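Local coordinates for putative cell adhesion protein (Parabacteroides distasonis, PDB 3LIU) that probably serves as a fimbrial subunit of the FimA/Mfa1 family, a building block of pili through which the bacterium adheres, at residues V175-L180 / N357-I362; Q77-G82 / V134-N139. All coordinates share one frame; numbering follows the deposited sequence. Where two conformers were deposited one is given.

Contact 1. Residues V175-L180 / N357-I362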
ATOM      1  N   VAL A 175      -1.186   2.412   2.046  1.00 11.23           N
ATOM      2  CA  VAL A 175      -1.152   1.215   1.235  1.00 10.03           C
ATOM      3  C   VAL A 175      -1.291   1.605  -0.263  1.00 11.86           C
ATOM      4  O   VAL A 175      -1.713   2.721  -0.583  1.00 10.77           O
ATOM      5  CB  VAL A 175      -2.269   0.181   1.606  1.00  9.60           C
ATOM      6  CG1 VAL A 175      -2.020  -0.469   2.972  1.00  8.04           C
ATOM      7  CG2 VAL A 175      -3.639   0.834   1.563  1.00 10.23           C
ATOM      8  N   ALA A 176      -0.952   0.661  -1.138  1.00 10.92           N
ATOM      9  CA  ALA A 176      -1.211   0.703  -2.596  1.00 10.07           C
ATOM     10  C   ALA A 176      -2.212  -0.387  -2.907  1.00 13.71           C
ATOM     11  O   ALA A 176      -2.350  -1.349  -2.127  1.00 11.95           O
ATOM     12  CB  ALA A 176       0.105   0.469  -3.431  1.00 10.41           C
ATOM     13  N   SER A 177      -2.898  -0.250  -4.057  1.00 10.91           N
ATOM     14  CA  SER A 177      -3.885  -1.221  -4.490  1.00 12.01           C
ATOM     15  C   SER A 177      -3.381  -1.869  -5.752  1.00 13.76           C
ATOM     16  O   SER A 177      -2.956  -1.152  -6.661  1.00 11.67           O
ATOM     17  CB  SER A 177      -5.198  -0.520  -4.800  1.00 10.83           C
ATOM     18  OG  SER A 177      -6.072  -1.392  -5.517  1.00 12.27           O
ATOM     19  N   ILE A 178      -3.370  -3.206  -5.807  1.00 11.09           N
ATOM     20  CA  ILE A 178      -2.911  -3.900  -6.998  1.00  9.30           C
ATOM     21  C   ILE A 178      -4.025  -4.808  -7.489  1.00 11.27           C
ATOM     22  O   ILE A 178      -4.607  -5.596  -6.710  1.00 10.95           O
ATOM     23  CB  ILE A 178      -1.600  -4.732  -6.759  1.00 11.75           C
ATOM     24  CG1 ILE A 178      -0.459  -3.831  -6.315  1.00 11.36           C
ATOM     25  CG2 ILE A 178      -1.180  -5.486  -8.025  1.00 13.33           C
ATOM     26  CD1 ILE A 178       0.867  -4.583  -5.899  1.00  7.13           C
ATOM     27  N   ALA A 179      -4.332  -4.712  -8.771  1.00 10.08           N
ATOM     28  CA  ALA A 179      -5.383  -5.551  -9.377  1.00 11.63           C
ATOM     29  C   ALA A 179      -5.029  -5.955 -10.792  1.00 13.59           C
ATOM     30  O   ALA A 179      -4.334  -5.221 -11.502  1.00 12.65           O
ATOM     31  CB  ALA A 179      -6.709  -4.836  -9.364  1.00 12.08           C
ATOM     32  N   LEU A 180      -5.494  -7.150 -11.169  1.00 12.20           N
ATOM     33  CA  LEU A 180      -5.447  -7.651 -12.513  1.00 12.30           C
ATOM     34  C   LEU A 180      -6.706  -7.169 -13.234  1.00 15.18           C
ATOM     35  O   LEU A 180      -7.832  -7.587 -12.903  1.00 15.29           O
ATOM     36  CB  LEU A 180      -5.396  -9.198 -12.536  1.00 11.75           C
ATOM     37  CG  LEU A 180      -5.326  -9.852 -13.923  1.00 13.16           C
ATOM     38  CD1 LEU A 180      -3.945  -9.698 -14.557  1.00  7.72           C
ATOM     39  CD2 LEU A 180      -5.766 -11.330 -13.896  1.00 11.79           C
ATOM     40  N   ASN A 357      -0.722   4.854  -2.080  1.00 11.59           N
ATOM     41  CA  ASN A 357      -1.900   5.618  -2.481  1.00 14.44           C
ATOM     42  C   ASN A 357      -2.085   5.728  -4.002  1.00 13.79           C
ATOM     43  O   ASN A 357      -2.599   6.723  -4.497  1.00 12.39           O
ATOM     44  CB  ASN A 357      -1.880   7.007  -1.839  1.00 14.67           C
ATOM     45  CG  ASN A 357      -3.283   7.601  -1.719  1.00 15.76           C
ATOM     46  OD1 ASN A 357      -4.224   6.924  -1.324  1.00 19.64           O
ATOM     47  ND2 ASN A 357      -3.416   8.854  -2.057  1.00 14.37           N
ATOM     48  N   TYR A 358      -1.616   4.704  -4.714  1.00 14.70           N
ATOM     49  CA  TYR A 358      -1.853   4.517  -6.135  1.00 13.88           C
ATOM     50  C   TYR A 358      -2.551   3.213  -6.355  1.00 13.68           C
ATOM     51  O   TYR A 358      -2.385   2.274  -5.596  1.00 11.21           O
ATOM     52  CB  TYR A 358      -0.540   4.471  -6.931  1.00 16.72           C
ATOM     53  CG  TYR A 358       0.196   5.788  -7.016  1.00 15.42           C
ATOM     54  CD1 TYR A 358      -0.260   6.817  -7.838  1.00 16.89           C
ATOM     55  CD2 TYR A 358       1.328   6.013  -6.258  1.00 12.03           C
ATOM     56  CE1 TYR A 358       0.437   8.024  -7.920  1.00 16.00           C
ATOM     57  CE2 TYR A 358       1.999   7.218  -6.300  1.00 17.14           C
ATOM     58  CZ  TYR A 358       1.565   8.210  -7.153  1.00 16.41           C
ATOM     59  OH  TYR A 358       2.257   9.383  -7.199  1.00 19.80           O
ATOM     60  N   LYS A 359      -3.341   3.164  -7.419  1.00 17.47           N
ATOM     61  CA  LYS A 359      -3.980   1.961  -7.866  1.00 16.41           C
ATOM     62  C   LYS A 359      -3.201   1.507  -9.087  1.00 16.33           C
ATOM     63  O   LYS A 359      -2.927   2.307  -9.989  1.00 17.45           O
ATOM     64  CB  LYS A 359      -5.403   2.222  -8.279  1.00 16.47           C
ATOM     65  CG  LYS A 359      -6.333   2.513  -7.160  1.00 26.65           C
ATOM     66  CD  LYS A 359      -7.730   2.130  -7.580  1.00 27.11           C
ATOM     67  CE  LYS A 359      -8.669   2.259  -6.447  1.00 25.73           C
ATOM     68  NZ  LYS A 359      -9.932   1.504  -6.669  1.00 31.49           N
ATOM     69  N   TYR A 360      -2.832   0.233  -9.078  1.00 12.45           N
ATOM     70  CA  TYR A 360      -2.121  -0.424 -10.152  1.00 12.33           C
ATOM     71  C   TYR A 360      -3.108  -1.344 -10.866  1.00 14.64           C
ATOM     72  O   TYR A 360      -3.741  -2.223 -10.231  1.00 16.70           O
ATOM     73  CB  TYR A 360      -0.954  -1.227  -9.580  1.00 15.83           C
ATOM     74  CG  TYR A 360       0.133  -0.379  -9.045  1.00  9.39           C
ATOM     75  CD1 TYR A 360       0.016   0.226  -7.801  1.00 12.73           C
ATOM     76  CD2 TYR A 360       1.305  -0.174  -9.761  1.00 13.77           C
ATOM     77  CE1 TYR A 360       1.039   1.023  -7.294  1.00  9.53           C
ATOM     78  CE2 TYR A 360       2.322   0.618  -9.262  1.00 13.27           C
ATOM     79  CZ  TYR A 360       2.184   1.236  -8.056  1.00 12.03           C
ATOM     80  OH  TYR A 360       3.206   2.035  -7.582  1.00 12.67           O
ATOM     81  N   GLU A 361      -3.303  -1.092 -12.157  1.00 13.96           N
ATOM     82  CA  GLU A 361      -4.200  -1.889 -12.996  0.50 14.86           C
ATOM     83  C   GLU A 361      -3.356  -2.596 -14.026  1.00 16.95           C
ATOM     84  O   GLU A 361      -2.761  -1.949 -14.903  1.00 15.65           O
ATOM     85  CB  GLU A 361      -5.226  -0.997 -13.687  0.50 17.21           C
ATOM     86  CG  GLU A 361      -6.089  -0.203 -12.740  0.50 19.40           C
ATOM     87  CD  GLU A 361      -7.070  -1.064 -11.972  0.50 25.91           C
ATOM     88  OE1 GLU A 361      -7.322  -2.217 -12.397  0.50 24.90           O
ATOM     89  OE2 GLU A 361      -7.589  -0.585 -10.944  0.50 28.69           O
ATOM     90  N   ILE A 362      -3.249  -3.931 -13.884  1.00 17.08           N
ATOM     91  CA  ILE A 362      -2.352  -4.776 -14.702  1.00 16.47           C
ATOM     92  C   ILE A 362      -3.167  -5.548 -15.757  1.00 16.86           C
ATOM     93  O   ILE A 362      -4.137  -6.226 -15.427  1.00 14.47           O
ATOM     94  CB  ILE A 362      -1.557  -5.759 -13.792  1.00 16.52           C
ATOM     95  CG1 ILE A 362      -0.746  -4.943 -12.759  1.00 20.22           C
ATOM     96  CG2 ILE A 362      -0.675  -6.704 -14.630  1.00 19.30           C
ATOM     97  CD1 ILE A 362       0.023  -5.719 -11.783  1.00 19.01           C
TER
HETATM   98  O   HOH W   1      -5.943  -1.393  -8.192  1.00 13.77           O

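Contact 2. Residues Q77-G82 / V134-N139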
ATOM      1  N   GLN A  77      -8.943  18.903  22.448  1.00 17.51           N
ATOM      2  CA  GLN A  77      -8.076  18.158  23.330  1.00 17.88           C
ATOM      3  C   GLN A  77      -7.146  19.140  23.986  1.00 16.78           C
ATOM      4  O   GLN A  77      -6.685  20.065  23.337  1.00 15.46           O
ATOM      5  CB  GLN A  77      -7.263  17.169  22.518  1.00 17.64           C
ATOM      6  CG  GLN A  77      -6.131  16.500  23.269  1.00 27.50           C
ATOM      7  CD  GLN A  77      -6.621  15.455  24.231  1.00 34.18           C
ATOM      8  OE1 GLN A  77      -7.727  14.917  24.084  1.00 32.12           O
ATOM      9  NE2 GLN A  77      -5.794  15.157  25.230  1.00 31.07           N
ATOM     10  N   GLU A  78      -6.854  18.950  25.267  1.00 16.43           N
ATOM     11  CA  GLU A  78      -5.876  19.808  25.922  1.00 17.88           C
ATOM     12  C   GLU A  78      -4.453  19.503  25.434  1.00 14.51           C
ATOM     13  O   GLU A  78      -4.079  18.351  25.299  1.00 14.63           O
ATOM     14  CB  GLU A  78      -5.939  19.683  27.446  1.00 22.32           C
ATOM     15  CG  GLU A  78      -5.343  20.893  28.151  1.00 30.33           C
ATOM     16  CD  GLU A  78      -4.970  20.573  29.578  1.00 48.29           C
ATOM     17  OE1 GLU A  78      -5.893  20.356  30.389  1.00 46.90           O
ATOM     18  OE2 GLU A  78      -3.754  20.519  29.884  1.00 58.79           O
ATOM     19  N   VAL A  79      -3.687  20.560  25.198  1.00 13.34           N
ATOM     20  CA  VAL A  79      -2.307  20.487  24.716  1.00 15.84           C
ATOM     21  C   VAL A  79      -1.578  21.664  25.391  1.00 18.17           C
ATOM     22  O   VAL A  79      -2.145  22.304  26.276  1.00 19.31           O
ATOM     23  CB  VAL A  79      -2.241  20.561  23.146  1.00 16.15           C
ATOM     24  CG1 VAL A  79      -2.961  19.371  22.503  1.00 15.56           C
ATOM     25  CG2 VAL A  79      -2.830  21.841  22.605  1.00 16.15           C
ATOM     26  N   TYR A  80      -0.328  21.928  25.029  1.00 21.86           N
ATOM     27  CA  TYR A  80       0.391  23.118  25.541  1.00 21.99           C
ATOM     28  C   TYR A  80       0.555  24.200  24.482  1.00 22.50           C
ATOM     29  O   TYR A  80       0.485  23.921  23.270  1.00 20.42           O
ATOM     30  CB  TYR A  80       1.766  22.730  26.111  1.00 24.68           C
ATOM     31  CG  TYR A  80       1.691  21.661  27.206  1.00 30.80           C
ATOM     32  CD1 TYR A  80       1.290  21.992  28.497  1.00 34.58           C
ATOM     33  CD2 TYR A  80       2.020  20.331  26.939  1.00 37.14           C
ATOM     34  CE1 TYR A  80       1.218  21.032  29.504  1.00 36.83           C
ATOM     35  CE2 TYR A  80       1.950  19.357  27.943  1.00 39.26           C
ATOM     36  CZ  TYR A  80       1.547  19.719  29.224  1.00 39.36           C
ATOM     37  OH  TYR A  80       1.465  18.773  30.225  1.00 42.04           O
ATOM     38  N   ALA A  81       0.752  25.444  24.934  1.00 21.48           N
ATOM     39  CA  ALA A  81       0.970  26.539  24.003  1.00 22.71           C
ATOM     40  C   ALA A  81       2.391  26.490  23.432  1.00 23.21           C
ATOM     41  O   ALA A  81       3.298  25.953  24.045  1.00 23.54           O
ATOM     42  CB  ALA A  81       0.704  27.873  24.648  1.00 21.71           C
ATOM     43  N   GLY A  82       2.572  27.077  22.251  1.00 22.51           N
ATOM     44  CA  GLY A  82       3.891  27.139  21.621  1.00 20.26           C
ATOM     45  C   GLY A  82       3.903  26.545  20.242  1.00 20.02           C
ATOM     46  O   GLY A  82       2.878  26.014  19.736  1.00 17.17           O
ATOM     47  N   VAL A 134       2.851  24.544  13.365  1.00 11.52           N
ATOM     48  CA  VAL A 134       1.897  25.539  13.823  1.00 13.89           C
ATOM     49  C   VAL A 134       2.343  26.188  15.132  1.00 15.28           C
ATOM     50  O   VAL A 134       3.160  25.633  15.882  1.00 15.34           O
ATOM     51  CB  VAL A 134       0.496  24.913  14.040  1.00 16.60           C
ATOM     52  CG1 VAL A 134      -0.025  24.320  12.735  1.00  9.67           C
ATOM     53  CG2 VAL A 134       0.516  23.878  15.174  1.00 15.63           C
ATOM     54  N   THR A 135       1.815  27.370  15.409  1.00 16.48           N
ATOM     55  CA  THR A 135       2.014  27.994  16.727  1.00 18.36           C
ATOM     56  C   THR A 135       0.693  28.007  17.481  1.00 18.55           C
ATOM     57  O   THR A 135      -0.272  28.656  17.072  1.00 17.24           O
ATOM     58  CB  THR A 135       2.631  29.387  16.609  1.00 19.66           C
ATOM     59  OG1 THR A 135       3.865  29.252  15.911  1.00 19.17           O
ATOM     60  CG2 THR A 135       2.877  30.037  18.017  1.00 17.54           C
ATOM     61  N   LEU A 136       0.654  27.238  18.561  1.00 20.03           N
ATOM     62  CA  LEU A 136      -0.545  27.121  19.387  1.00 18.46           C
ATOM     63  C   LEU A 136      -0.573  28.285  20.370  1.00 18.87           C
ATOM     64  O   LEU A 136       0.405  28.550  21.051  1.00 18.70           O
ATOM     65  CB  LEU A 136      -0.572  25.753  20.114  1.00 18.20           C
ATOM     66  CG  LEU A 136      -0.545  24.493  19.210  1.00 17.11           C
ATOM     67  CD1 LEU A 136      -0.180  23.193  19.967  1.00 14.42           C
ATOM     68  CD2 LEU A 136      -1.855  24.316  18.443  1.00 12.09           C
ATOM     69  N   VAL A 137      -1.704  28.980  20.432  1.00 21.09           N
ATOM     70  CA  VAL A 137      -1.878  30.148  21.299  1.00 20.82           C
ATOM     71  C   VAL A 137      -2.409  29.684  22.645  1.00 19.81           C
ATOM     72  O   VAL A 137      -3.298  28.829  22.728  1.00 18.71           O
ATOM     73  CB  VAL A 137      -2.828  31.167  20.647  1.00 20.84           C
ATOM     74  CG1 VAL A 137      -3.150  32.319  21.595  1.00 20.55           C
ATOM     75  CG2 VAL A 137      -2.197  31.684  19.386  1.00 21.00           C
ATOM     76  N   ALA A 138      -1.826  30.226  23.699  1.00 22.57           N
ATOM     77  CA  ALA A 138      -2.187  29.830  25.071  1.00 24.48           C
ATOM     78  C   ALA A 138      -3.605  30.263  25.436  1.00 22.69           C
ATOM     79  O   ALA A 138      -4.123  31.254  24.912  1.00 21.36           O
ATOM     80  CB  ALA A 138      -1.180  30.391  26.077  1.00 24.63           C
ATOM     81  N   ASN A 139      -4.237  29.464  26.298  1.00 22.60           N
ATOM     82  CA  ASN A 139      -5.523  29.810  26.892  1.00 22.74           C
ATOM     83  C   ASN A 139      -6.599  30.080  25.875  1.00 23.43           C
ATOM     84  O   ASN A 139      -7.331  31.038  26.002  1.00 22.82           O
ATOM     85  CB  ASN A 139      -5.358  31.029  27.804  1.00 23.97           C
ATOM     86  CG  ASN A 139      -4.323  30.795  28.874  1.00 26.90           C
ATOM     87  OD1 ASN A 139      -4.268  29.718  29.467  1.00 37.33           O
ATOM     88  ND2 ASN A 139      -3.477  31.778  29.109  1.00 35.46           N
TER

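Contact 1. Residues V175-L180 / N357-I362
Tyr360 O is gripped twice, by Ala179 N at 2.9 Å and by a water 3.1 Å from Tyr360 O. This carbonyl sits midway along a parallel strand pair of a mixed beta-sheet, between strands 172-185 and 358-366, distant in sequence; the paired parts run 14° apart. The same water bonds to Ser177 OG at 2.7 Å and more weakly to Glu361 OE2; with two protons for three acceptors, it must share or alternate. It clips the strands together on the face that carries Ser177, Ala179, Lys359 and Glu361. Ser177 OG reaches it by standing anti to its backbone N (chi1 166°), and also bonds Glu281, which forms a salt bridge with Lys359 NZ; the charges there probably balance each other. Between the backbones Ser177 N donates to Tyr358 O, Tyr360 N to Ser177 O and Ile362 N to Ala179 O, all nearly along the C=O axis. Where the pairing begins, Asn357 N reaches Val175 O at 2.8 Å from above the carbonyl plane. Leu180 CA adds a CA-H...O contact to Ile362 O. The face carrying Ile178, Leu180, Tyr360 and Ile362 is mainly apolar. Ile178 and Ile362 stand side by side and point the same way, CG2 of Ile178 touching CD1 of Ile362 at 4.0 Å, and both pack on Leu309 of strand 308-319. Strands 282-284 and 383-391 flank the pair, which is largely buried. The Tyr360 ring, with CG anti to the carbonyl carbon (chi1 -70°), has its hydroxyl tied to Tyr353 O and Gln355 N, which fixes its far end. Ser177 O meets the edge of this ring in its plane, 3.5 Å from Tyr360 CD1, while Ala176 CB lies 4.0 Å from Tyr360 CE1.

Contact 2. Residues Q77-G82 / V134-N139
Two backbone bonds join Gly82 and Leu136, each residue giving its N-H and its carbonyl to the other in an antiparallel hydrogen-bonded pair. Gly82 N donates at 2.9 Å to Leu136 O, almost straight (169°) and on a lone pair in the carbonyl plane. Leu136 N returns a bond of 2.8 Å to Gly82 O, but from well above that carbonyl's plane. Gly82 has phi 124°, a conformation that suits a residue without a CB. Next to the pair, Val137 N is taken by Asn142 OD1, while Ala81 and Asn139 have backbone bonds with Glu15 and Lys16. Leu136 keeps CG beside its backbone N; its CD1 lies 3.4 Å from Tyr80 O. Leu136 CD1 also touches Val79 CG2 at 4.0 Å, the two side chains crossing at about a right angle, and Leu136 packs on Leu19 and Trp56 as well. Beyond it, Ala81 CB and Ala138 CB make a close methyl-to-methyl contact at 3.5 Å. The arrangement is a tight strand connection, 71-80 through Ala81 into 82-90, its start closed by antiparallel pairing with 127-136, in the part assigned to the FimA family of the transthyretin clan.

Both segments of contact 2 come before both of contact 1, so the two follow in series along the chain. Their centres are 40 Å apart and their nearest atoms about 22 Å; they do not meet. The centre of contact 2 lies 34 Å from the centre of the chain, that of contact 1 8 Å from it. Strand 127-136, which enters contact 2, and strand 172-185, which carries one side of contact 1, are antiparallel neighbours, yet the contacts sit in different parts of the elongated chain. Contact 1 brings the late strand 358-366 beside 172-185; contact 2 joins strand ends nearer the N-terminus of this probably fimbrial subunit.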